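Local structure of DegQ (Legionella fallonii, 3PV2) at residues V33-G39 / A101-T107; V82-P86 / L137-V141; L118-D122 / Q248-F252. The protein probably degrades misfolded proteins as a trypsin-fold serine protease of the HtrA family, and assembles into 12-subunit particles that enclose their own proteolytic compartment. One frame throughout, in Å; residues are numbered along the deposited sequence.

Contact 1 (V33-G39 / A101-T107); sequences VNVAVQG and ASLITVT
Gln38 O takes two backbone donors from the other strand: Ser102 N at 2.9 Å lies in the carbonyl plane, while Leu103 N at 3.2 Å is tilted 16° from it. Two successive residues facing one make a classic beta bulge, set where the chain turns a corner at Ser102. From there strands 33-39 and 103-107 run antiparallel, with hydrogen-bonded pairs Gln38-Leu103, Ala36-Thr105 and Asn34-Thr107. The shortest of these bonds, Thr105 N to Ala36 O at 2.8 Å, is nearly straight.

Valines and an isoleucine fill the inward face. Val35 and Ile104 lie side by side, CG1 of the valine 3.8 Å from CG2 of the isoleucine. Each of these branches is anti to its own backbone N, and Val37 CG1, placed likewise (chi1 180°), reaches on toward the Gly39 end and meets Ala101 CB at 3.3 Å, tighter than a normal carbon contact. Ile98 of helix 95-98 packs on Val37 and Ile104. On the other face the chain of Gln38, bent at chi2, crosses Leu103 at a slant and brings OE1 to 3.9 Å from Leu103 CD2, and Glu395 of a second subunit packs on both residues.

This pairing of strands 32-40 and 101-107, first and last in sheet order, closes the N-terminal six-stranded barrel: regular backbone bonds fix the register, branched apolar side chains fill one face, and the other meets a neighbouring subunit.

Contact 2 (V82-P86 / L137-V141); sequences VIIDP and LKSLV
Ile83 and Leu137 meet at about a right angle, where the loop that links the two barrels of the trypsin fold passes strand 74-85 of the first. Ile83 CD1 comes to 4.2 Å from Leu137 CG. The isoleucine also lies against the backbone of the loop, with CB 3.6 Å from Lys138 O and both CG2 and CD1 close to the same oxygen, so one peptide carbonyl rests on the flank of the side chain.

Pro86 packs on the loop too. Its ring sits against the loop at two points: CB approaches Leu137 O at 3.3 Å, and CG reaches Ser139 CB at 3.9 Å. In return Leu137 CB lies 3.3 Å from Pro86 O, so the two residues exchange contacts between side chain and carbonyl. Leu137 thus touches both Ile83 and Pro86, with Leu108 and Ile132 also packing on it.

Further along the loop, Val82 and Leu140 again cross nearly perpendicularly, joined through Val82 CG1 and Leu140 CD1 at 4.1 Å. Leu216 of strand 216-221 touches both, which brings the second barrel into this seam. Strand 74-85 itself bends here: Ile84 and Asp85 form a classic beta bulge opposite Val90, and Asp85 OD1 accepts a hydrogen bond from Asn88 N in the turn that follows.

Across the contact the polar link is a side-chain hydroxyl on a backbone carbonyl. With OG anti to the backbone N of Ser139 (chi1 -159°), the hydroxyl is swung onto the strand and gives its proton to Ile83 O over 2.6 Å, arriving 31° out of the carbonyl plane.

Contact 3 (L118-D122 / Q248-F252); sequences LIGGD and QIIKF
The last turn of helix 239-252, which follows the final strand of the second trypsin-like barrel, lies against a bulged strand of the first barrel through Ile249. This residue points at strand 118-122 and spreads two branches along it. CG2, anti to the backbone N, presses on the glycine backbone, 3.6 Å from Gly120 N and 3.7 Å from Gly120 CA. The other branch runs on toward the strand's end, where CD1 comes 3.9 Å from Gly120 O and 4.0 Å from Gly121 C, then approaches Asp122 CB. Because Gly120 has no side chain, the isoleucine can sit directly on the peptide backbone.

Ile119 flanks it. Its CG2 meets Ile249 CG2 at 3.9 Å, the two side chains slanting across each other, and lies as close to Ile249 O on the helix backbone. Its CD1 stretches to Ile250 CG1 at 4.4 Å, a looser touch at the exposed margin. The contact is made by van der Waals packing of isoleucine side chains on each other and on backbone; the axes of segments 118-122 and 248-252 come within 7.5 Å, with 128° between their directions.

The carboxylate of Asp122 is engaged beyond the two segments: OD2 accepts from Thr125 OG1 and forms a salt bridge with Arg257 NH2, so it ties the strand's end to the chain that leaves the helix. Strand 127-131 lies alongside, its Val129 facing the classic beta bulge of Ile119 and Gly120 and packing on Ile249, while Ile255 in the loop after the helix touches both Ile249 and Asp122.

The three contacts belong to the protease part of the chain and draw on the six-stranded first barrel, their centres lying 17 to 18 Å apart. Contact 1 joins the barrel's first and last strands in sheet order; contact 2 brings the linker between barrels onto strand 74-85, the neighbour of strand 32-40, and Val33 CG1 touches Ile83 CD1 at 3.9 Å. Contact 3 uses strand 113-122, next to strand 101-107, without touching the other two. Along the chain contact 2 alternates with both others, whereas contact 1 is complete before contact 3 begins. Contact 1 thus closes the first barrel, while contacts 2 and 3 attach it to the linker and to the helix that follows the second barrel.

Contact 1 (V33-G39 / A101-T107)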
# COMPACT_ATOMS: atom_id res chain seq x y z
N VAL B 33 18.82 35.87 -31.04
CA VAL B 33 18.62 36.56 -29.79
C VAL B 33 18.07 35.59 -28.78
O VAL B 33 17.52 34.52 -29.13
CB VAL B 33 17.58 37.62 -29.91
CG1 VAL B 33 17.89 38.62 -31.05
CG2 VAL B 33 16.22 36.98 -30.05
N ASN B 34 18.18 36.00 -27.52
CA ASN B 34 17.53 35.27 -26.44
C ASN B 34 16.20 35.99 -26.18
O ASN B 34 16.13 37.17 -26.26
CB ASN B 34 18.45 35.30 -25.21
CG ASN B 34 17.83 34.64 -24.00
OD1 ASN B 34 17.98 33.42 -23.77
ND2 ASN B 34 17.11 35.42 -23.22
N VAL B 35 15.16 35.21 -25.93
CA VAL B 35 13.84 35.69 -25.64
C VAL B 35 13.47 35.12 -24.29
O VAL B 35 13.40 33.89 -24.15
CB VAL B 35 12.79 35.11 -26.63
CG1 VAL B 35 11.42 35.52 -26.20
CG2 VAL B 35 13.04 35.59 -28.02
N ALA B 36 13.23 36.02 -23.33
CA ALA B 36 12.89 35.67 -21.95
C ALA B 36 11.49 36.19 -21.69
O ALA B 36 11.22 37.36 -21.96
CB ALA B 36 13.92 36.34 -20.96
N VAL B 37 10.63 35.33 -21.15
CA VAL B 37 9.22 35.65 -20.85
C VAL B 37 8.92 35.38 -19.39
O VAL B 37 9.44 34.40 -18.82
CB VAL B 37 8.24 34.77 -21.68
CG1 VAL B 37 6.77 35.09 -21.38
CG2 VAL B 37 8.53 34.94 -23.16
N GLN B 38 8.11 36.25 -18.81
CA GLN B 38 7.58 36.16 -17.45
C GLN B 38 6.08 36.17 -17.60
O GLN B 38 5.55 36.95 -18.39
CB GLN B 38 7.94 37.42 -16.63
CG GLN B 38 9.37 37.50 -16.07
CD GLN B 38 10.47 37.39 -17.15
OE1 GLN B 38 10.48 38.13 -18.15
NE2 GLN B 38 11.41 36.47 -16.94
N GLY B 39 5.36 35.38 -16.84
CA GLY B 39 3.92 35.47 -16.96
C GLY B 39 3.16 34.75 -15.90
O GLY B 39 3.74 34.21 -14.97
N ALA B 101 2.43 35.53 -22.04
CA ALA B 101 3.45 36.41 -21.55
C ALA B 101 2.77 37.60 -20.91
O ALA B 101 1.80 38.08 -21.44
CB ALA B 101 4.34 36.86 -22.67
N SER B 102 3.26 38.04 -19.76
CA SER B 102 3.02 39.40 -19.28
C SER B 102 4.13 40.34 -19.75
O SER B 102 3.92 41.51 -20.06
CB SER B 102 2.93 39.43 -17.76
OG SER B 102 1.91 38.53 -17.34
N LEU B 103 5.31 39.76 -19.84
CA LEU B 103 6.51 40.46 -20.19
C LEU B 103 7.44 39.61 -21.11
O LEU B 103 7.59 38.42 -20.91
CB LEU B 103 7.20 40.71 -18.86
CG LEU B 103 7.86 42.01 -18.57
CD1 LEU B 103 7.51 42.40 -17.12
CD2 LEU B 103 9.36 41.80 -18.79
N ILE B 104 8.05 40.28 -22.08
CA ILE B 104 9.00 39.68 -22.97
C ILE B 104 10.19 40.57 -23.20
O ILE B 104 10.07 41.67 -23.76
CB ILE B 104 8.40 39.42 -24.36
CG1 ILE B 104 6.98 38.85 -24.27
CG2 ILE B 104 9.31 38.47 -25.13
CD1 ILE B 104 6.25 38.81 -25.57
N THR B 105 11.35 40.04 -22.87
CA THR B 105 12.59 40.76 -22.93
C THR B 105 13.56 40.04 -23.88
O THR B 105 13.83 38.82 -23.76
CB THR B 105 13.17 40.95 -21.51
OG1 THR B 105 12.16 41.47 -20.66
CG2 THR B 105 14.31 41.90 -21.50
N VAL B 106 14.07 40.81 -24.83
CA VAL B 106 14.98 40.27 -25.81
C VAL B 106 16.40 40.68 -25.47
O VAL B 106 16.63 41.84 -25.21
CB VAL B 106 14.55 40.74 -27.21
CG1 VAL B 106 15.65 40.57 -28.21
CG2 VAL B 106 13.27 39.98 -27.63
N THR B 107 17.34 39.73 -25.49
CA THR B 107 18.77 40.03 -25.33
C THR B 107 19.58 39.75 -26.58
O THR B 107 19.57 38.64 -27.11
CB THR B 107 19.40 39.22 -24.19
OG1 THR B 107 18.61 39.37 -23.00
CG2 THR B 107 20.90 39.66 -23.92

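Contact 2 (V82-P86 / L137-V141)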
# COMPACT_ATOMS: atom_id res chain seq x y z
N VAL B 82 14.99 35.04 -33.85
CA VAL B 82 15.86 35.39 -34.98
C VAL B 82 15.41 36.70 -35.55
O VAL B 82 14.22 36.87 -35.82
CB VAL B 82 15.69 34.41 -36.09
CG1 VAL B 82 16.78 34.73 -37.15
CG2 VAL B 82 15.83 32.98 -35.59
N ILE B 83 16.34 37.62 -35.78
CA ILE B 83 15.99 38.92 -36.33
C ILE B 83 15.87 38.74 -37.80
O ILE B 83 16.86 38.41 -38.46
CB ILE B 83 17.07 40.01 -36.05
CG1 ILE B 83 17.08 40.37 -34.55
CG2 ILE B 83 16.75 41.31 -36.81
CD1 ILE B 83 18.42 40.97 -34.08
N ILE B 84 14.67 38.91 -38.33
CA ILE B 84 14.46 38.74 -39.77
C ILE B 84 14.28 40.09 -40.49
O ILE B 84 14.37 40.13 -41.73
CB ILE B 84 13.28 37.82 -40.11
CG1 ILE B 84 11.96 38.42 -39.61
CG2 ILE B 84 13.52 36.38 -39.60
CD1 ILE B 84 10.79 37.76 -40.25
N ASP B 85 14.03 41.17 -39.75
CA ASP B 85 14.12 42.53 -40.33
C ASP B 85 14.85 43.49 -39.38
O ASP B 85 14.27 43.94 -38.40
CB ASP B 85 12.74 43.08 -40.67
CG ASP B 85 12.80 44.43 -41.34
OD1 ASP B 85 13.85 45.12 -41.31
OD2 ASP B 85 11.75 44.83 -41.90
N PRO B 86 16.13 43.77 -39.67
CA PRO B 86 16.97 44.53 -38.78
C PRO B 86 16.65 46.04 -38.81
O PRO B 86 16.95 46.72 -37.85
CB PRO B 86 18.37 44.28 -39.34
CG PRO B 86 18.17 44.07 -40.80
CD PRO B 86 16.75 43.61 -40.99
N LEU B 137 21.20 46.81 -35.68
CA LEU B 137 20.64 45.48 -35.68
C LEU B 137 21.12 44.76 -36.93
O LEU B 137 21.20 45.36 -37.99
CB LEU B 137 19.10 45.55 -35.61
CG LEU B 137 18.40 45.12 -34.31
CD1 LEU B 137 19.01 45.54 -33.01
CD2 LEU B 137 16.96 45.56 -34.38
N LYS B 138 21.48 43.49 -36.77
CA LYS B 138 21.88 42.65 -37.88
C LYS B 138 20.94 41.48 -38.10
O LYS B 138 20.38 40.93 -37.16
CB LYS B 138 23.31 42.12 -37.66
CG LYS B 138 24.39 42.98 -38.31
CD LYS B 138 25.54 43.33 -37.35
CE LYS B 138 26.28 44.61 -37.78
NZ LYS B 138 25.75 45.84 -37.11
N SER B 139 20.78 41.11 -39.37
CA SER B 139 20.05 39.91 -39.78
C SER B 139 21.01 39.00 -40.53
O SER B 139 22.21 39.09 -40.34
CB SER B 139 18.83 40.26 -40.64
OG SER B 139 17.85 39.22 -40.68
N LEU B 140 20.44 38.07 -41.30
CA LEU B 140 21.17 37.11 -42.12
C LEU B 140 20.41 36.94 -43.44
O LEU B 140 19.23 37.26 -43.50
CB LEU B 140 21.28 35.71 -41.44
CG LEU B 140 20.24 35.13 -40.44
CD1 LEU B 140 18.89 35.69 -40.50
CD2 LEU B 140 20.18 33.65 -40.55
N VAL B 141 21.06 36.33 -44.43
CA VAL B 141 20.40 35.98 -45.68
C VAL B 141 19.26 34.97 -45.48
O VAL B 141 19.42 33.93 -44.81
CB VAL B 141 21.39 35.39 -46.68
CG1 VAL B 141 20.64 34.91 -47.91
CG2 VAL B 141 22.47 36.41 -47.04

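Contact 3 (L118-D122 / Q248-F252)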
# COMPACT_ATOMS: atom_id res chain seq x y z
N LEU B 118 4.73 42.10 -28.70
CA LEU B 118 4.14 41.04 -29.51
C LEU B 118 3.34 41.63 -30.66
O LEU B 118 2.37 42.35 -30.44
CB LEU B 118 3.22 40.18 -28.65
CG LEU B 118 2.88 38.73 -28.97
CD1 LEU B 118 1.39 38.53 -28.84
CD2 LEU B 118 3.38 38.19 -30.33
N ILE B 119 3.72 41.32 -31.90
CA ILE B 119 2.94 41.77 -33.03
C ILE B 119 1.79 40.83 -33.18
O ILE B 119 0.70 41.26 -33.38
CB ILE B 119 3.78 41.85 -34.29
CG1 ILE B 119 4.87 42.87 -34.07
CG2 ILE B 119 2.97 42.30 -35.47
CD1 ILE B 119 5.45 43.30 -35.32
N GLY B 120 2.05 39.52 -33.08
CA GLY B 120 0.98 38.53 -33.09
C GLY B 120 1.61 37.15 -33.17
O GLY B 120 2.82 37.02 -33.42
N GLY B 121 0.79 36.14 -32.97
CA GLY B 121 1.22 34.80 -33.07
C GLY B 121 0.22 33.95 -33.78
O GLY B 121 -0.89 34.40 -34.06
N ASP B 122 0.60 32.71 -34.00
CA ASP B 122 -0.20 31.75 -34.70
C ASP B 122 0.15 30.39 -34.13
O ASP B 122 1.25 29.83 -34.44
CB ASP B 122 0.08 31.79 -36.19
CG ASP B 122 -0.90 30.93 -36.97
OD1 ASP B 122 -2.14 31.11 -36.80
OD2 ASP B 122 -0.45 30.05 -37.73
N GLN B 248 1.83 38.16 -43.00
CA GLN B 248 0.43 38.24 -42.70
C GLN B 248 0.18 38.73 -41.27
O GLN B 248 -0.77 39.52 -41.05
CB GLN B 248 -0.28 36.95 -43.02
CG GLN B 248 -1.69 36.85 -42.42
CD GLN B 248 -2.64 36.00 -43.29
OE1 GLN B 248 -2.61 36.10 -44.51
NE2 GLN B 248 -3.49 35.19 -42.66
N ILE B 249 1.03 38.32 -40.32
CA ILE B 249 0.90 38.81 -38.93
C ILE B 249 1.24 40.31 -38.86
O ILE B 249 0.60 41.03 -38.14
CB ILE B 249 1.73 38.02 -37.90
CG1 ILE B 249 1.03 36.70 -37.56
CG2 ILE B 249 1.90 38.78 -36.63
CD1 ILE B 249 1.91 35.65 -36.93
N ILE B 250 2.27 40.75 -39.58
CA ILE B 250 2.65 42.14 -39.54
C ILE B 250 1.51 43.02 -40.10
O ILE B 250 1.11 43.95 -39.42
CB ILE B 250 3.99 42.38 -40.26
CG1 ILE B 250 5.17 41.79 -39.47
CG2 ILE B 250 4.29 43.87 -40.48
CD1 ILE B 250 6.43 41.77 -40.28
N LYS B 251 0.98 42.70 -41.28
CA LYS B 251 -0.08 43.46 -41.93
C LYS B 251 -1.36 43.49 -41.10
O LYS B 251 -1.92 44.57 -40.83
CB LYS B 251 -0.40 42.89 -43.32
CG LYS B 251 -0.74 43.91 -44.42
CD LYS B 251 -1.90 43.46 -45.33
CE LYS B 251 -1.77 43.93 -46.79
NZ LYS B 251 -0.82 43.03 -47.54
N PHE B 252 -1.79 42.30 -40.66
CA PHE B 252 -3.08 42.11 -40.02
C PHE B 252 -3.12 41.76 -38.52
O PHE B 252 -4.19 41.72 -37.92
CB PHE B 252 -3.83 40.98 -40.74
CG PHE B 252 -4.12 41.25 -42.20
CD1 PHE B 252 -5.11 42.16 -42.58
CD2 PHE B 252 -3.43 40.56 -43.19
CE1 PHE B 252 -5.39 42.39 -43.93
CE2 PHE B 252 -3.70 40.78 -44.54
CZ PHE B 252 -4.67 41.70 -44.91